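Local coordinates for MstE (Scytonema sp. PCC 10023, PDB 6SBF), which is a single-domain class II terpene cyclase that probably cyclises linear isoprenoid chains into the polycyclic scaffolds of merosterols, at residues Asn40-Gln52 with Gly57-Leu69. The protein carries 1 engineered substitution. Residues are numbered along the deposited sequence; the frame is centred on the assembly and turned at random. Where two conformers were deposited one is given.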
ATOM      1  N   ASN A  40      -9.174  15.589  -8.477  1.00 15.25           N
ATOM      2  CA  ASN A  40      -9.745  16.038  -9.774  1.00 17.53           C
ATOM      3  C   ASN A  40     -11.102  16.739  -9.563  1.00 22.49           C
ATOM      4  O   ASN A  40     -11.478  16.983  -8.432  1.00 19.69           O
ATOM      5  CB  ASN A  40      -9.771  14.873 -10.761  1.00 18.13           C
ATOM      6  CG  ASN A  40     -10.801  13.794 -10.496  1.00 18.47           C
ATOM      7  OD1 ASN A  40     -11.682  13.974  -9.639  1.00 18.20           O
ATOM      8  ND2 ASN A  40     -10.657  12.633 -11.163  1.00 20.97           N
ATOM      9  N   LEU A  41     -11.803  17.053 -10.651  1.00 25.91           N
ATOM     10  CA  LEU A  41     -13.045  17.871 -10.639  1.00 30.94           C
ATOM     11  C   LEU A  41     -14.053  17.306  -9.650  1.00 28.95           C
ATOM     12  O   LEU A  41     -14.626  18.051  -8.840  1.00 33.99           O
ATOM     13  CB  LEU A  41     -13.692  17.902 -12.051  1.00 39.21           C
ATOM     14  CG  LEU A  41     -12.846  18.357 -13.251  1.00 33.63           C
ATOM     15  CD1 LEU A  41     -13.418  17.875 -14.604  1.00 38.92           C
ATOM     16  CD2 LEU A  41     -12.749  19.879 -13.227  1.00 44.85           C
ATOM     17  N   GLU A  42     -14.325  15.991  -9.747  0.50 29.86           N
ATOM     18  CA  GLU A  42     -15.352  15.297  -8.917  0.50 30.00           C
ATOM     19  C   GLU A  42     -14.784  15.103  -7.509  0.50 22.81           C
ATOM     20  O   GLU A  42     -15.568  14.909  -6.595  0.50 22.15           O
ATOM     21  CB  GLU A  42     -15.772  13.925  -9.473  0.50 33.23           C
ATOM     22  CG  GLU A  42     -16.892  13.953 -10.510  0.50 34.37           C
ATOM     23  CD  GLU A  42     -18.324  14.138 -10.026  0.50 29.39           C
ATOM     24  OE1 GLU A  42     -18.674  13.650  -8.916  0.50 33.14           O
ATOM     25  OE2 GLU A  42     -19.111  14.753 -10.781  0.50 34.72           O
ATOM     26  N   GLY A  43     -13.451  15.073  -7.351  1.00 17.42           N
ATOM     27  CA  GLY A  43     -12.848  14.922  -6.035  1.00 14.86           C
ATOM     28  C   GLY A  43     -11.999  13.660  -5.875  1.00 15.14           C
ATOM     29  O   GLY A  43     -11.510  13.443  -4.778  1.00 15.31           O
ATOM     30  N   TRP A  44     -11.850  12.850  -6.907  1.00 14.65           N
ATOM     31  CA  TRP A  44     -11.011  11.631  -6.791  1.00 13.17           C
ATOM     32  C   TRP A  44      -9.532  11.983  -6.670  1.00 12.43           C
ATOM     33  O   TRP A  44      -9.057  12.893  -7.342  1.00 13.71           O
ATOM     34  CB  TRP A  44     -11.199  10.774  -8.048  1.00 13.71           C
ATOM     35  CG  TRP A  44     -12.555  10.184  -8.242  1.00 13.81           C
ATOM     36  CD1 TRP A  44     -13.539  10.644  -9.068  1.00 15.66           C
ATOM     37  CD2 TRP A  44     -13.083   8.995  -7.648  1.00 12.81           C
ATOM     38  NE1 TRP A  44     -14.639   9.829  -9.016  1.00 15.45           N
ATOM     39  CE2 TRP A  44     -14.381   8.800  -8.145  1.00 13.20           C
ATOM     40  CE3 TRP A  44     -12.602   8.116  -6.680  1.00 13.61           C
ATOM     41  CZ2 TRP A  44     -15.174   7.732  -7.755  1.00 13.62           C
ATOM     42  CZ3 TRP A  44     -13.380   7.053  -6.294  1.00 13.24           C
ATOM     43  CH2 TRP A  44     -14.654   6.861  -6.828  1.00 13.63           C
ATOM     44  N   TRP A  45      -8.786  11.137  -5.956  1.00 12.69           N
ATOM     45  CA  TRP A  45      -7.347  10.991  -6.184  1.00 12.33           C
ATOM     46  C   TRP A  45      -7.086   9.961  -7.293  1.00 12.25           C
ATOM     47  O   TRP A  45      -7.688   8.897  -7.277  1.00 13.18           O
ATOM     48  CB  TRP A  45      -6.687  10.515  -4.889  1.00 12.25           C
ATOM     49  CG  TRP A  45      -6.600  11.572  -3.832  1.00 12.34           C
ATOM     50  CD1 TRP A  45      -5.852  12.698  -3.863  1.00 13.93           C
ATOM     51  CD2 TRP A  45      -7.246  11.572  -2.544  1.00 12.33           C
ATOM     52  NE1 TRP A  45      -6.031  13.447  -2.718  1.00 13.48           N
ATOM     53  CE2 TRP A  45      -6.866  12.757  -1.899  1.00 12.69           C
ATOM     54  CE3 TRP A  45      -8.101  10.684  -1.871  1.00 12.23           C
ATOM     55  CZ2 TRP A  45      -7.369  13.089  -0.630  1.00 14.40           C
ATOM     56  CZ3 TRP A  45      -8.611  11.005  -0.613  1.00 13.21           C
ATOM     57  CH2 TRP A  45      -8.203  12.188   0.005  1.00 14.21           C
ATOM     58  N   GLN A  46      -6.273  10.383  -8.251  1.00 12.54           N
ATOM     59  CA  GLN A  46      -5.942   9.552  -9.406  1.00 13.19           C
ATOM     60  C   GLN A  46      -4.437   9.312  -9.442  1.00 13.67           C
ATOM     61  O   GLN A  46      -3.655  10.210  -9.201  1.00 13.77           O
ATOM     62  CB  GLN A  46      -6.274  10.277 -10.707  1.00 13.97           C
ATOM     63  CG  GLN A  46      -7.742  10.458 -10.962  1.00 16.80           C
ATOM     64  CD  GLN A  46      -7.955  11.157 -12.290  1.00 19.50           C
ATOM     65  OE1 GLN A  46      -7.730  12.340 -12.388  1.00 23.73           O
ATOM     66  NE2 GLN A  46      -8.317  10.413 -13.295  1.00 21.34           N
ATOM     67  N   ASP A  47      -4.056   8.091  -9.844  1.00 12.35           N
ATOM     68  CA  ASP A  47      -2.617   7.821 -10.071  1.00 12.75           C
ATOM     69  C   ASP A  47      -2.513   6.532 -10.849  1.00 11.96           C
ATOM     70  O   ASP A  47      -3.423   5.748 -10.880  1.00 12.38           O
ATOM     71  CB  ASP A  47      -1.788   7.799  -8.792  1.00 12.87           C
ATOM     72  CG  ASP A  47      -0.512   8.617  -8.858  1.00 12.30           C
ATOM     73  OD1 ASP A  47       0.048   8.725 -10.014  1.00 13.11           O
ATOM     74  OD2 ASP A  47      -0.024   9.092  -7.810  1.00 12.97           O
ATOM     75  N   PHE A  48      -1.299   6.328 -11.406  1.00 12.05           N
ATOM     76  CA  PHE A  48      -0.929   5.210 -12.280  1.00 13.98           C
ATOM     77  C   PHE A  48      -1.608   5.353 -13.628  1.00 13.41           C
ATOM     78  O   PHE A  48      -2.670   5.967 -13.749  1.00 14.07           O
ATOM     79  CB  PHE A  48      -1.170   3.840 -11.652  1.00 13.54           C
ATOM     80  CG  PHE A  48      -0.412   3.611 -10.359  1.00 12.39           C
ATOM     81  CD1 PHE A  48       0.896   3.147 -10.388  1.00 14.10           C
ATOM     82  CD2 PHE A  48      -1.005   3.876  -9.125  1.00 14.41           C
ATOM     83  CE1 PHE A  48       1.593   2.976  -9.197  1.00 16.68           C
ATOM     84  CE2 PHE A  48      -0.275   3.691  -7.963  1.00 16.62           C
ATOM     85  CZ  PHE A  48       1.011   3.219  -7.996  1.00 17.71           C
ATOM     86  N   ASN A  49      -0.992   4.759 -14.649  1.00 14.32           N
ATOM     87  CA  ASN A  49      -1.562   4.869 -16.004  1.00 13.59           C
ATOM     88  C   ASN A  49      -1.144   3.669 -16.832  1.00 14.80           C
ATOM     89  O   ASN A  49       0.090   3.347 -16.872  1.00 18.15           O
ATOM     90  CB  ASN A  49      -1.112   6.163 -16.681  1.00 14.68           C
ATOM     91  CG  ASN A  49      -1.868   6.505 -17.941  1.00 15.87           C
ATOM     92  OD1 ASN A  49      -2.868   5.897 -18.288  1.00 18.30           O
ATOM     93  ND2 ASN A  49      -1.315   7.443 -18.659  1.00 24.37           N
ATOM     94  N   PHE A  50      -2.130   3.067 -17.476  1.00 14.87           N
ATOM     95  CA  PHE A  50      -1.898   2.051 -18.525  1.00 16.31           C
ATOM     96  C   PHE A  50      -2.330   2.698 -19.830  1.00 16.73           C
ATOM     97  O   PHE A  50      -3.480   2.545 -20.256  1.00 22.02           O
ATOM     98  CB  PHE A  50      -2.711   0.806 -18.241  1.00 18.14           C
ATOM     99  CG  PHE A  50      -2.275   0.055 -17.024  1.00 18.08           C
ATOM    100  CD1 PHE A  50      -1.307  -0.911 -17.093  1.00 23.51           C
ATOM    101  CD2 PHE A  50      -2.833   0.339 -15.788  1.00 19.24           C
ATOM    102  CE1 PHE A  50      -0.908  -1.594 -15.946  1.00 27.93           C
ATOM    103  CE2 PHE A  50      -2.487  -0.368 -14.644  1.00 24.98           C
ATOM    104  CZ  PHE A  50      -1.510  -1.318 -14.751  1.00 26.46           C
ATOM    105  N   PRO A  51      -1.464   3.474 -20.484  1.00 17.39           N
ATOM    106  CA  PRO A  51      -1.864   4.232 -21.667  1.00 21.54           C
ATOM    107  C   PRO A  51      -2.409   3.363 -22.791  1.00 23.79           C
ATOM    108  O   PRO A  51      -1.839   2.310 -23.065  1.00 25.30           O
ATOM    109  CB  PRO A  51      -0.630   5.009 -22.071  1.00 24.34           C
ATOM    110  CG  PRO A  51       0.457   4.651 -21.158  1.00 27.02           C
ATOM    111  CD  PRO A  51      -0.079   3.710 -20.116  1.00 17.30           C
ATOM    112  N   GLN A  52      -3.505   3.860 -23.363  1.00 28.78           N
ATOM    113  CA  GLN A  52      -4.193   3.294 -24.555  1.00 37.38           C
ATOM    114  C   GLN A  52      -4.714   1.926 -24.146  1.00 31.64           C
ATOM    115  O   GLN A  52      -5.012   1.142 -24.980  1.00 46.82           O
ATOM    116  CB  GLN A  52      -3.298   3.288 -25.798  1.00 41.58           C
ATOM    117  CG  GLN A  52      -2.651   4.624 -26.117  1.00 50.36           C
ATOM    118  CD  GLN A  52      -2.131   4.619 -27.540  1.00 58.30           C
ATOM    119  OE1 GLN A  52      -1.571   3.633 -28.027  1.00 66.41           O
ATOM    120  NE2 GLN A  52      -2.305   5.735 -28.232  1.00 84.58           N
ATOM    121  N   GLY A  57      -5.745   5.063 -12.564  1.00 12.30           N
ATOM    122  CA  GLY A  57      -6.438   4.554 -11.358  1.00 12.70           C
ATOM    123  C   GLY A  57      -7.217   5.664 -10.630  1.00 11.78           C
ATOM    124  O   GLY A  57      -6.744   6.784 -10.547  1.00 12.93           O
ATOM    125  N   ASP A  58      -8.366   5.263 -10.065  1.00 12.15           N
ATOM    126  CA  ASP A  58      -9.101   6.237  -9.217  1.00 11.42           C
ATOM    127  C   ASP A  58      -9.713   5.558  -7.982  1.00 11.38           C
ATOM    128  O   ASP A  58      -9.302   5.940  -6.882  1.00 12.60           O
ATOM    129  CB  ASP A  58     -10.102   7.072 -10.035  1.00 12.04           C
ATOM    130  CG  ASP A  58     -11.146   6.399 -10.886  1.00 12.62           C
ATOM    131  OD1 ASP A  58     -11.498   5.236 -10.679  1.00 12.61           O
ATOM    132  OD2 ASP A  58     -11.689   7.094 -11.806  1.00 16.43           O
ATOM    133  N   GLU A  59     -10.572   4.556  -8.136  1.00 11.63           N
ATOM    134  CA  GLU A  59     -11.200   3.930  -6.943  1.00 11.81           C
ATOM    135  C   GLU A  59     -10.103   3.434  -6.017  1.00 12.38           C
ATOM    136  O   GLU A  59     -10.131   3.671  -4.822  1.00 12.23           O
ATOM    137  CB  GLU A  59     -12.108   2.772  -7.334  1.00 11.92           C
ATOM    138  CG  GLU A  59     -13.299   3.171  -8.170  1.00 12.82           C
ATOM    139  CD  GLU A  59     -14.122   2.041  -8.732  1.00 13.19           C
ATOM    140  OE1 GLU A  59     -14.214   0.964  -8.109  1.00 14.20           O
ATOM    141  OE2 GLU A  59     -14.721   2.244  -9.851  1.00 14.18           O
ATOM    142  N   TRP A  60      -9.139   2.652  -6.559  1.00 12.27           N
ATOM    143  CA  TRP A  60      -8.068   2.080  -5.739  1.00 11.91           C
ATOM    144  C   TRP A  60      -7.223   3.189  -5.106  1.00 10.72           C
ATOM    145  O   TRP A  60      -6.928   3.173  -3.897  1.00 12.10           O
ATOM    146  CB  TRP A  60      -7.243   1.155  -6.620  1.00 12.81           C
ATOM    147  CG  TRP A  60      -5.928   0.786  -6.012  1.00 12.90           C
ATOM    148  CD1 TRP A  60      -5.676   0.305  -4.773  1.00 14.92           C
ATOM    149  CD2 TRP A  60      -4.660   0.840  -6.657  1.00 14.02           C
ATOM    150  NE1 TRP A  60      -4.348   0.028  -4.617  1.00 14.92           N
ATOM    151  CE2 TRP A  60      -3.698   0.375  -5.759  1.00 14.17           C
ATOM    152  CE3 TRP A  60      -4.285   1.243  -7.935  1.00 15.43           C
ATOM    153  CZ2 TRP A  60      -2.356   0.234  -6.110  1.00 17.42           C
ATOM    154  CZ3 TRP A  60      -2.960   1.093  -8.266  1.00 18.29           C
ATOM    155  CH2 TRP A  60      -2.003   0.636  -7.370  1.00 18.15           C
ATOM    156  N   VAL A  61      -6.769   4.139  -5.894  1.00 10.86           N
ATOM    157  CA  VAL A  61      -5.869   5.204  -5.436  1.00 11.70           C
ATOM    158  C   VAL A  61      -6.588   6.009  -4.359  1.00 10.98           C
ATOM    159  O   VAL A  61      -5.969   6.336  -3.316  1.00 11.70           O
ATOM    160  CB  VAL A  61      -5.408   6.083  -6.595  1.00 11.68           C
ATOM    161  CG1 VAL A  61      -4.617   7.257  -6.093  1.00 12.25           C
ATOM    162  CG2 VAL A  61      -4.569   5.263  -7.546  1.00 12.60           C
ATOM    163  N   THR A  62      -7.864   6.290  -4.534  1.00 10.82           N
ATOM    164  CA  THR A  62      -8.651   7.087  -3.546  1.00 11.64           C
ATOM    165  C   THR A  62      -8.843   6.294  -2.253  1.00 10.92           C
ATOM    166  O   THR A  62      -8.711   6.890  -1.177  1.00 11.60           O
ATOM    167  CB  THR A  62      -9.939   7.530  -4.230  1.00 11.28           C
ATOM    168  OG1 THR A  62      -9.625   8.507  -5.219  1.00 12.24           O
ATOM    169  CG2 THR A  62     -10.925   8.146  -3.266  1.00 11.21           C
ATOM    170  N   ALA A  63      -9.144   5.024  -2.355  1.00 10.78           N
ATOM    171  CA  ALA A  63      -9.306   4.169  -1.150  1.00 11.64           C
ATOM    172  C   ALA A  63      -7.984   4.170  -0.373  1.00 11.94           C
ATOM    173  O   ALA A  63      -7.965   4.252   0.882  1.00 11.46           O
ATOM    174  CB  ALA A  63      -9.764   2.780  -1.540  1.00 12.21           C
ATOM    175  N   TYR A  64      -6.856   3.977  -1.094  1.00 10.94           N
ATOM    176  CA  TYR A  64      -5.529   3.917  -0.468  1.00 10.69           C
ATOM    177  C   TYR A  64      -5.187   5.254   0.190  1.00 10.75           C
ATOM    178  O   TYR A  64      -4.771   5.313   1.345  1.00 11.22           O
ATOM    179  CB  TYR A  64      -4.506   3.469  -1.490  1.00 11.41           C
ATOM    180  CG  TYR A  64      -3.091   3.402  -0.973  1.00 10.79           C
ATOM    181  CD1 TYR A  64      -2.221   4.462  -1.029  1.00 10.49           C
ATOM    182  CD2 TYR A  64      -2.628   2.218  -0.429  1.00 11.64           C
ATOM    183  CE1 TYR A  64      -0.891   4.374  -0.642  1.00 10.98           C
ATOM    184  CE2 TYR A  64      -1.298   2.126  -0.021  1.00 11.93           C
ATOM    185  CZ  TYR A  64      -0.418   3.176  -0.139  1.00 11.17           C
ATOM    186  OH  TYR A  64       0.900   3.079   0.250  1.00 12.89           O
ATOM    187  N   VAL A  65      -5.276   6.323  -0.575  1.00 10.99           N
ATOM    188  CA  VAL A  65      -4.896   7.663  -0.069  1.00 11.12           C
ATOM    189  C   VAL A  65      -5.807   8.018   1.121  1.00 11.43           C
ATOM    190  O   VAL A  65      -5.289   8.571   2.091  1.00 11.77           O
ATOM    191  CB  VAL A  65      -4.917   8.707  -1.180  1.00 12.03           C
ATOM    192  CG1 VAL A  65      -4.721  10.098  -0.625  1.00 12.53           C
ATOM    193  CG2 VAL A  65      -3.857   8.417  -2.224  1.00 12.68           C
ATOM    194  N   GLY A  66      -7.090   7.767   0.984  1.00 11.00           N
ATOM    195  CA  GLY A  66      -7.990   8.083   2.105  1.00 11.73           C
ATOM    196  C   GLY A  66      -7.592   7.311   3.335  1.00 11.41           C
ATOM    197  O   GLY A  66      -7.544   7.897   4.436  1.00 12.11           O
ATOM    198  N   THR A  67      -7.255   6.027   3.196  1.00 11.12           N
ATOM    199  CA  THR A  67      -6.823   5.233   4.359  1.00 10.36           C
ATOM    200  C   THR A  67      -5.535   5.846   4.924  1.00 11.34           C
ATOM    201  O   THR A  67      -5.372   5.946   6.172  1.00 12.10           O
ATOM    202  CB  THR A  67      -6.670   3.757   3.954  1.00 11.61           C
ATOM    203  OG1 THR A  67      -7.918   3.222   3.523  1.00 12.22           O
ATOM    204  CG2 THR A  67      -6.149   2.921   5.119  1.00 12.65           C
ATOM    205  N   MET A  68      -4.588   6.210   4.060  1.00 11.28           N
ATOM    206  CA  MET A  68      -3.315   6.802   4.543  1.00 11.19           C
ATOM    207  C   MET A  68      -3.603   8.039   5.378  1.00 10.90           C
ATOM    208  O   MET A  68      -2.938   8.291   6.381  1.00 12.59           O
ATOM    209  CB  MET A  68      -2.387   7.138   3.383  1.00 11.53           C
ATOM    210  CG  MET A  68      -1.794   5.989   2.631  1.00 12.19           C
ATOM    211  SD  MET A  68      -0.714   4.963   3.628  1.00 13.74           S
ATOM    212  CE  MET A  68      -1.609   3.432   3.647  1.00 18.72           C
ATOM    213  N   LEU A  69      -4.546   8.865   4.930  1.00 11.60           N
ATOM    214  CA  LEU A  69      -4.820  10.167   5.609  1.00 11.38           C
ATOM    215  C   LEU A  69      -5.727  10.010   6.826  1.00 11.30           C
ATOM    216  O   LEU A  69      -5.920  11.009   7.543  1.00 13.37           O
ATOM    217  CB  LEU A  69      -5.426  11.130   4.582  1.00 12.27           C
ATOM    218  CG  LEU A  69      -4.476  11.596   3.484  1.00 13.20           C
ATOM    219  CD1 LEU A  69      -5.206  12.492   2.513  1.00 16.07           C
ATOM    220  CD2 LEU A  69      -3.325  12.372   4.037  1.00 20.36           C
TER
HETATM  221  O   HOH W   1     -11.652   9.934 -11.721  1.00 20.95           O
HETATM  222  O   HOH W   2      -9.296   7.566 -13.562  1.00 16.86           O
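Trp44 brings its ring edge to Thr62, CE3 lying 3.3 Å from OG1, while Asp58 CB rests above the rim of one face. The Thr62 hydroxyl donates to Trp45 O (2.9 Å from OG1), in the carbonyl plane and on a lone pair. With CG anti to its carbonyl carbon (chi1 -73°), Trp45 lays its indole along helix 59-69, and Val65 CG1 makes a CH-pi contact over the six-membered ring, 3.6 Å from its centroid. Leu69 CD1 reaches CZ2 of the same ring, and the indole NE1 of Trp45 hydrogen-bonds to Leu35 O. With an alanine in place of Trp45, Val65 and Leu69 would probably face a gap and Leu35 O would lose its donor. Gln46 approaches through water, its NE2 and Asp58 OD2 sharing one molecule, though the bond to Asp58 is weak; Asp58 OD1 forms a salt bridge with Arg91. Asp47 N donates to Gly57 O (3.1 Å) in an antiparallel hydrogen-bonded pair. Beyond it, Phe48 and the six-membered ring of Trp60 have planes 23° apart but are displaced sidelong, with little face-to-face overlap. Aromatic packing thus joins residues 44-48 to helix 59-69 of the alpha6-alpha6 barrel, while the hydroxyl and backbone bonds satisfy buried polar groups between them.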